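Local coordinates for protein rhamnogalacturonan endolyase YesW (Bacillus subtilis, PDB 2Z8S) that cleaves the rhamnogalacturonan of plant cell-wall pectin by endo-acting elimination, releasing oligosaccharides, and needs calcium or manganese to do so, at residues S113-S118 with A492-T497; Q180-D185 with Q554-N559. All coordinates share one frame; numbering follows the deposited sequence.

Interaction 1: residues S113-S118 with A492-T497. With CA (calcium ion), chain F; ADA (alpha-D-galactopyranuronic acid), chain C.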
loop_
_atom_site.group_PDB
_atom_site.type_symbol
_atom_site.label_atom_id
_atom_site.label_comp_id
_atom_site.label_asym_id
_atom_site.label_seq_id
_atom_site.Cartn_x
_atom_site.Cartn_y
_atom_site.Cartn_z
ATOM N N SER A 113 0.396 -13.567 -14.709
ATOM C CA SER A 113 1.527 -13.213 -13.890
ATOM C C SER A 113 0.994 -12.681 -12.575
ATOM O O SER A 113 -0.062 -12.068 -12.555
ATOM C CB SER A 113 2.415 -12.178 -14.586
ATOM O OG SER A 113 1.766 -10.931 -14.659
ATOM N N ALA A 114 1.717 -12.937 -11.482
ATOM C CA ALA A 114 1.361 -12.407 -10.169
ATOM C C ALA A 114 1.578 -10.892 -10.143
ATOM O O ALA A 114 2.615 -10.390 -10.576
ATOM C CB ALA A 114 2.157 -13.090 -9.081
ATOM N N ASN A 115 0.586 -10.167 -9.646
ATOM C CA ASN A 115 0.587 -8.726 -9.744
ATOM C C ASN A 115 0.571 -8.032 -8.372
ATOM O O ASN A 115 1.316 -8.417 -7.467
ATOM C CB ASN A 115 -0.592 -8.297 -10.620
ATOM C CG ASN A 115 -0.463 -6.890 -11.106
ATOM O OD1 ASN A 115 -1.054 -5.980 -10.534
ATOM N ND2 ASN A 115 0.332 -6.687 -12.151
ATOM N N ASP A 116 -0.263 -7.002 -8.231
ATOM C CA ASP A 116 -0.401 -6.256 -6.977
ATOM C C ASP A 116 -0.796 -7.151 -5.814
ATOM O O ASP A 116 -1.631 -8.041 -5.945
ATOM C CB ASP A 116 -1.445 -5.146 -7.128
ATOM C CG ASP A 116 -1.019 -4.059 -8.092
ATOM O OD1 ASP A 116 0.161 -4.029 -8.519
ATOM O OD2 ASP A 116 -1.876 -3.222 -8.429
ATOM N N ALA A 117 -0.187 -6.914 -4.667
ATOM C CA ALA A 117 -0.570 -7.645 -3.478
ATOM C C ALA A 117 -1.037 -6.698 -2.398
ATOM O O ALA A 117 -0.826 -5.474 -2.470
ATOM C CB ALA A 117 0.565 -8.508 -2.972
ATOM N N SER A 118 -1.715 -7.282 -1.419
ATOM C CA SER A 118 -2.020 -6.609 -0.188
ATOM C C SER A 118 -1.841 -7.630 0.919
ATOM O O SER A 118 -1.727 -8.836 0.656
ATOM C CB SER A 118 -3.441 -6.070 -0.212
ATOM O OG SER A 118 -3.692 -5.283 0.940
ATOM N N ALA A 492 10.855 -9.957 -10.573
ATOM C CA ALA A 492 10.488 -8.852 -11.460
ATOM C C ALA A 492 9.351 -8.053 -10.858
ATOM O O ALA A 492 8.547 -8.572 -10.091
ATOM C CB ALA A 492 10.091 -9.365 -12.837
ATOM N N ALA A 493 9.303 -6.781 -11.217
ATOM C CA ALA A 493 8.243 -5.893 -10.807
ATOM C C ALA A 493 7.104 -6.069 -11.793
ATOM O O ALA A 493 7.187 -6.890 -12.708
ATOM C CB ALA A 493 8.740 -4.471 -10.801
ATOM N N ASN A 494 6.032 -5.310 -11.604
ATOM C CA ASN A 494 4.822 -5.504 -12.391
ATOM C C ASN A 494 4.382 -4.209 -13.006
ATOM O O ASN A 494 5.042 -3.187 -12.856
ATOM C CB ASN A 494 3.695 -6.044 -11.510
ATOM C CG ASN A 494 4.167 -7.120 -10.538
ATOM O OD1 ASN A 494 3.886 -7.056 -9.333
ATOM N ND2 ASN A 494 4.891 -8.112 -11.060
ATOM N N ASN A 495 3.253 -4.262 -13.699
ATOM C CA ASN A 495 2.588 -3.065 -14.192
ATOM C C ASN A 495 3.395 -2.301 -15.223
ATOM O O ASN A 495 3.281 -1.080 -15.335
ATOM C CB ASN A 495 2.177 -2.176 -13.023
ATOM C CG ASN A 495 1.271 -2.893 -12.060
ATOM O OD1 ASN A 495 0.567 -3.822 -12.442
ATOM N ND2 ASN A 495 1.284 -2.477 -10.802
ATOM N N GLY A 496 4.202 -3.045 -15.982
ATOM C CA GLY A 496 4.984 -2.482 -17.076
ATOM C C GLY A 496 6.015 -1.503 -16.560
ATOM O O GLY A 496 6.850 -1.855 -15.709
ATOM N N THR A 497 5.935 -0.269 -17.055
ATOM C CA THR A 497 6.912 0.777 -16.731
ATOM C C THR A 497 6.673 1.441 -15.372
ATOM O O THR A 497 7.538 2.192 -14.883
ATOM C CB THR A 497 6.984 1.840 -17.843
ATOM O OG1 THR A 497 5.670 2.328 -18.122
ATOM C CG2 THR A 497 7.575 1.235 -19.115
HETATM CA CA CA F . -1.973 -1.095 -9.032
HETATM C C1 ADA C . 1.643 6.631 -17.548
HETATM C C2 ADA C . 2.103 7.855 -18.362
HETATM C C3 ADA C . 3.476 7.567 -19.028
HETATM C C4 ADA C . 4.482 7.031 -17.997
HETATM C C5 ADA C . 3.874 5.801 -17.339
HETATM C C6 ADA C . 4.855 5.243 -16.342
HETATM O O2 ADA C . 1.127 8.162 -19.367
HETATM O O3 ADA C . 4.001 8.732 -19.676
HETATM O O4 ADA C . 4.732 8.009 -16.980
HETATM O O5 ADA C . 2.668 6.202 -16.643
HETATM O O6B ADA C . 4.999 5.854 -15.262
HETATM O O6A ADA C . 5.457 4.207 -16.673
HETATM O O HOH W 1 -4.222 -1.824 -9.616
HETATM O O HOH W 2 -1.498 -1.769 -11.361
#

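Interaction 2: residues Q180-D185 with Q554-N559. With CA (calcium ion), chain F; CA (calcium ion), chain L; ADA (alpha-D-galactopyranuronic acid), chain B.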
loop_
_atom_site.group_PDB
_atom_site.type_symbol
_atom_site.label_atom_id
_atom_site.label_comp_id
_atom_site.label_asym_id
_atom_site.label_seq_id
_atom_site.Cartn_x
_atom_site.Cartn_y
_atom_site.Cartn_z
ATOM N N GLN A 180 -9.621 -2.621 -7.396
ATOM C CA GLN A 180 -8.860 -2.092 -6.283
ATOM C C GLN A 180 -9.312 -2.855 -5.059
ATOM O O GLN A 180 -10.442 -2.683 -4.579
ATOM C CB GLN A 180 -9.087 -0.585 -6.113
ATOM C CG GLN A 180 -8.967 0.260 -7.390
ATOM C CD GLN A 180 -7.783 -0.136 -8.292
ATOM O OE1 GLN A 180 -7.830 0.063 -9.515
ATOM N NE2 GLN A 180 -6.733 -0.712 -7.695
ATOM N N PHE A 181 -8.454 -3.738 -4.569
ATOM C CA PHE A 181 -8.857 -4.562 -3.460
ATOM C C PHE A 181 -8.372 -4.062 -2.100
ATOM O O PHE A 181 -7.214 -3.681 -1.917
ATOM C CB PHE A 181 -8.571 -6.041 -3.723
ATOM C CG PHE A 181 -7.135 -6.373 -3.904
ATOM C CD1 PHE A 181 -6.430 -7.002 -2.883
ATOM C CD2 PHE A 181 -6.494 -6.120 -5.108
ATOM C CE1 PHE A 181 -5.096 -7.347 -3.045
ATOM C CE2 PHE A 181 -5.164 -6.454 -5.287
ATOM C CZ PHE A 181 -4.456 -7.067 -4.254
ATOM N N MET A 182 -9.301 -4.028 -1.153
ATOM C CA MET A 182 -8.989 -3.609 0.206
ATOM C C MET A 182 -8.913 -4.823 1.096
ATOM O O MET A 182 -9.858 -5.591 1.173
ATOM C CB MET A 182 -10.032 -2.639 0.718
ATOM C CG MET A 182 -9.949 -1.270 0.100
ATOM S SD MET A 182 -8.379 -0.462 0.426
ATOM C CE MET A 182 -7.629 -0.559 -1.199
ATOM N N VAL A 183 -7.776 -5.025 1.737
ATOM C CA VAL A 183 -7.634 -6.153 2.629
ATOM C C VAL A 183 -7.428 -5.532 3.967
ATOM O O VAL A 183 -6.443 -4.826 4.168
ATOM C CB VAL A 183 -6.436 -7.021 2.272
ATOM C CG1 VAL A 183 -6.246 -8.091 3.309
ATOM C CG2 VAL A 183 -6.639 -7.638 0.922
ATOM N N TYR A 184 -8.368 -5.754 4.874
ATOM C CA TYR A 184 -8.330 -5.076 6.155
ATOM C C TYR A 184 -9.351 -5.662 7.107
ATOM O O TYR A 184 -10.445 -6.064 6.697
ATOM C CB TYR A 184 -8.593 -3.577 5.976
ATOM C CG TYR A 184 -7.884 -2.699 6.975
ATOM C CD1 TYR A 184 -6.596 -2.233 6.723
ATOM C CD2 TYR A 184 -8.498 -2.326 8.168
ATOM C CE1 TYR A 184 -5.927 -1.420 7.636
ATOM C CE2 TYR A 184 -7.837 -1.517 9.097
ATOM C CZ TYR A 184 -6.551 -1.069 8.819
ATOM O OH TYR A 184 -5.888 -0.261 9.720
ATOM N N ASP A 185 -8.978 -5.719 8.383
ATOM C CA ASP A 185 -9.911 -6.123 9.423
ATOM C C ASP A 185 -10.885 -4.969 9.601
ATOM O O ASP A 185 -10.641 -4.018 10.359
ATOM C CB ASP A 185 -9.187 -6.473 10.725
ATOM C CG ASP A 185 -10.141 -6.800 11.852
ATOM O OD1 ASP A 185 -11.318 -7.160 11.597
ATOM O OD2 ASP A 185 -9.710 -6.692 13.013
ATOM N N GLN A 554 -1.787 0.491 -1.298
ATOM C CA GLN A 554 -0.634 0.342 -2.181
ATOM C C GLN A 554 -1.023 -0.219 -3.533
ATOM O O GLN A 554 -0.661 0.342 -4.551
ATOM C CB GLN A 554 0.437 -0.530 -1.558
ATOM C CG GLN A 554 1.746 -0.452 -2.301
ATOM C CD GLN A 554 2.841 -1.176 -1.577
ATOM O OE1 GLN A 554 3.240 -0.777 -0.492
ATOM N NE2 GLN A 554 3.334 -2.251 -2.172
ATOM N N ASN A 555 -1.785 -1.307 -3.541
ATOM C CA ASN A 555 -2.186 -1.949 -4.782
ATOM C C ASN A 555 -2.985 -1.047 -5.693
ATOM O O ASN A 555 -2.981 -1.253 -6.891
ATOM C CB ASN A 555 -2.987 -3.237 -4.518
ATOM C CG ASN A 555 -4.398 -2.964 -3.970
ATOM O OD1 ASN A 555 -4.587 -2.803 -2.766
ATOM N ND2 ASN A 555 -5.384 -2.922 -4.856
ATOM N N ILE A 556 -3.691 -0.064 -5.141
ATOM C CA ILE A 556 -4.716 0.592 -5.947
ATOM C C ILE A 556 -4.081 1.332 -7.107
ATOM O O ILE A 556 -3.004 1.901 -6.952
ATOM C CB ILE A 556 -5.690 1.496 -5.135
ATOM C CG1 ILE A 556 -4.997 2.770 -4.657
ATOM C CG2 ILE A 556 -6.318 0.714 -3.990
ATOM C CD1 ILE A 556 -5.918 3.937 -4.523
ATOM N N ALA A 557 -4.737 1.274 -8.267
ATOM C CA ALA A 557 -4.329 2.003 -9.466
ATOM C C ALA A 557 -2.810 2.059 -9.626
ATOM O O ALA A 557 -2.167 1.017 -9.698
ATOM C CB ALA A 557 -4.933 3.384 -9.470
ATOM N N TYR A 558 -2.234 3.257 -9.660
ATOM C CA TYR A 558 -0.790 3.374 -9.755
ATOM C C TYR A 558 -0.153 3.425 -8.396
ATOM O O TYR A 558 -0.144 4.470 -7.729
ATOM C CB TYR A 558 -0.367 4.558 -10.608
ATOM C CG TYR A 558 -0.793 4.415 -12.033
ATOM C CD1 TYR A 558 -0.993 3.154 -12.598
ATOM C CD2 TYR A 558 -0.985 5.537 -12.829
ATOM C CE1 TYR A 558 -1.392 3.016 -13.916
ATOM C CE2 TYR A 558 -1.385 5.415 -14.158
ATOM C CZ TYR A 558 -1.581 4.156 -14.693
ATOM O OH TYR A 558 -1.976 4.042 -15.998
ATOM N N ASN A 559 0.413 2.276 -8.021
ATOM C CA ASN A 559 0.938 2.032 -6.686
ATOM C C ASN A 559 1.894 3.094 -6.207
ATOM O O ASN A 559 2.934 3.332 -6.835
ATOM C CB ASN A 559 1.588 0.660 -6.613
ATOM C CG ASN A 559 0.726 -0.400 -7.211
ATOM O OD1 ASN A 559 -0.110 -0.121 -8.069
ATOM N ND2 ASN A 559 0.909 -1.623 -6.769
HETATM CA CA CA F . -1.973 -1.095 -9.032
HETATM CA CA CA L . -12.507 -9.038 10.066
HETATM C C1 ADA B . -0.220 3.508 -20.677
HETATM C C2 ADA B . 1.065 3.158 -19.905
HETATM C C3 ADA B . 0.784 3.199 -18.386
HETATM C C4 ADA B . 0.362 4.615 -18.003
HETATM C C5 ADA B . -0.997 4.844 -18.704
HETATM C C6 ADA B . -1.561 6.235 -18.374
HETATM O O1 ADA B . -1.174 2.452 -20.660
HETATM O O2 ADA B . 1.588 1.888 -20.323
HETATM O O3 ADA B . 1.926 2.812 -17.611
HETATM O O4 ADA B . 1.399 5.525 -18.441
HETATM O O5 ADA B . -0.898 4.701 -20.152
HETATM O O6B ADA B . -1.812 6.519 -17.188
HETATM O O6A ADA B . -1.738 7.024 -19.315
HETATM O O HOH W 1 -4.222 -1.824 -9.616
HETATM O O HOH W 2 -1.498 -1.769 -11.361
#

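Interaction 1: residues S113-S118 with A492-T497
Asn115 swings its amide across to the loop because CG lies opposite the backbone N (chi1 -164°), while Asn495, its CG beside its own N and opposite the carbonyl carbon (chi1 -58°), sends an amide the other way to meet it. The backbone of Asn495 takes a left-handed conformation, which probably helps set that side chain against strand 109-120. The two side chains cross at about a right angle, and Asn115 ND2 gives a hydrogen bond to Asn495 OD1 at 2.9 Å. The donor keeps its acceptor close to its own amide plane but approaches the carbonyl from above, off the lone-pair directions.

The other half of the Asn495 amide is used too. Its ND2 donates to Asp116 OD1 at 3.0 Å, on the syn side of that oxygen, and the bond lies nearly in the amide plane although amide and carboxylate stand almost perpendicular, at 89°. One flat group therefore bridges two successive residues of the strand, accepting from the first and donating to the second. Asn115 OD1 also takes the N-H of Asp116, N to OD1 2.6 Å, but with the donor well above the carbonyl plane this can do little more than help hold the amide.

Asn494 packs alongside, its CB 3.5 Å from Asn115 ND2, and its OD1 shares the hydroxyl of Thr502 with the carbonyl of Asn115. Asp116 OD2, which also receives a bond from Lys133, binds the calcium ion at 2.2 Å.

Asn115 and Asn495 both belong to the substrate site, so the network ties sugar-binding residues to a metal ligand. Asn495 acts as a second-shell residue: by gripping one carboxylate oxygen it probably helps present the other to calcium, and its two opposed bonds settle which amide end faces which partner.

Interaction 2: residues Q180-D185 with Q554-N559
Gln180 and Ile556 bring their backbones together, CA to CA 4.9 Å, where the loop leading into strand 182-184 meets an irregular segment that takes a positive phi at Ala557. The bent side chain of Gln180 crosses that of Ile556 at about a right angle, its CB 3.7 Å from Ile556 CG2, and its amide end lies against the backbone of Ile556 and Ala557. Replacing Gln180 with an alanine would probably open a gap beside this turn and deprive the Ala557 backbone of its amide neighbour. The amide of Asn555 stacks over one face of the Phe181 ring, planes 28° apart and displaced toward the rim, with Asn555 CG 3.8 Å from Phe181 CE2. Met182, doubly bent, brings CE to 3.3 Å from Ile556 CG2.

The turn places Asn555 O, Ala557 O and Asn559 OD1 around one calcium ion, while Tyr558 OH donates to galacturonate O6B at 2.8 Å. Beyond the strand, Asp185 OD1 binds a second calcium with Asp187, Asp189, Glu193 and the main-chain oxygen of Lys191, in an Asp-rich loop that recalls the first half of an EF-hand loop. The contact itself is a calcium-bound turn at the substrate site of a beta-propeller.

Interactions 1 and 2, their centres 13 Å apart, meet at a single calcium site. Residues 113-118 supply one carboxylate oxygen, residues 554-559 three oxygens, and two waters complete six ligands, roughly octahedral, with Asp116 OD2 facing Ala557 O across the metal. A probable hydrogen bond from Asn559 ND2 to Asp116 OD1 (3.1 Å) gives that oxygen a partner from interaction 2 as well as Asn495, and Phe181 CZ packs 3.4 Å from Asp116 O. Beyond the metal, Thr497 and Tyr558 reach two successive galacturonate units, joined through C1 and O4, although the Thr497 contact is modelled too short to trust. The ion, about 10 Å from the nearest sugar atom, probably steadies both walls.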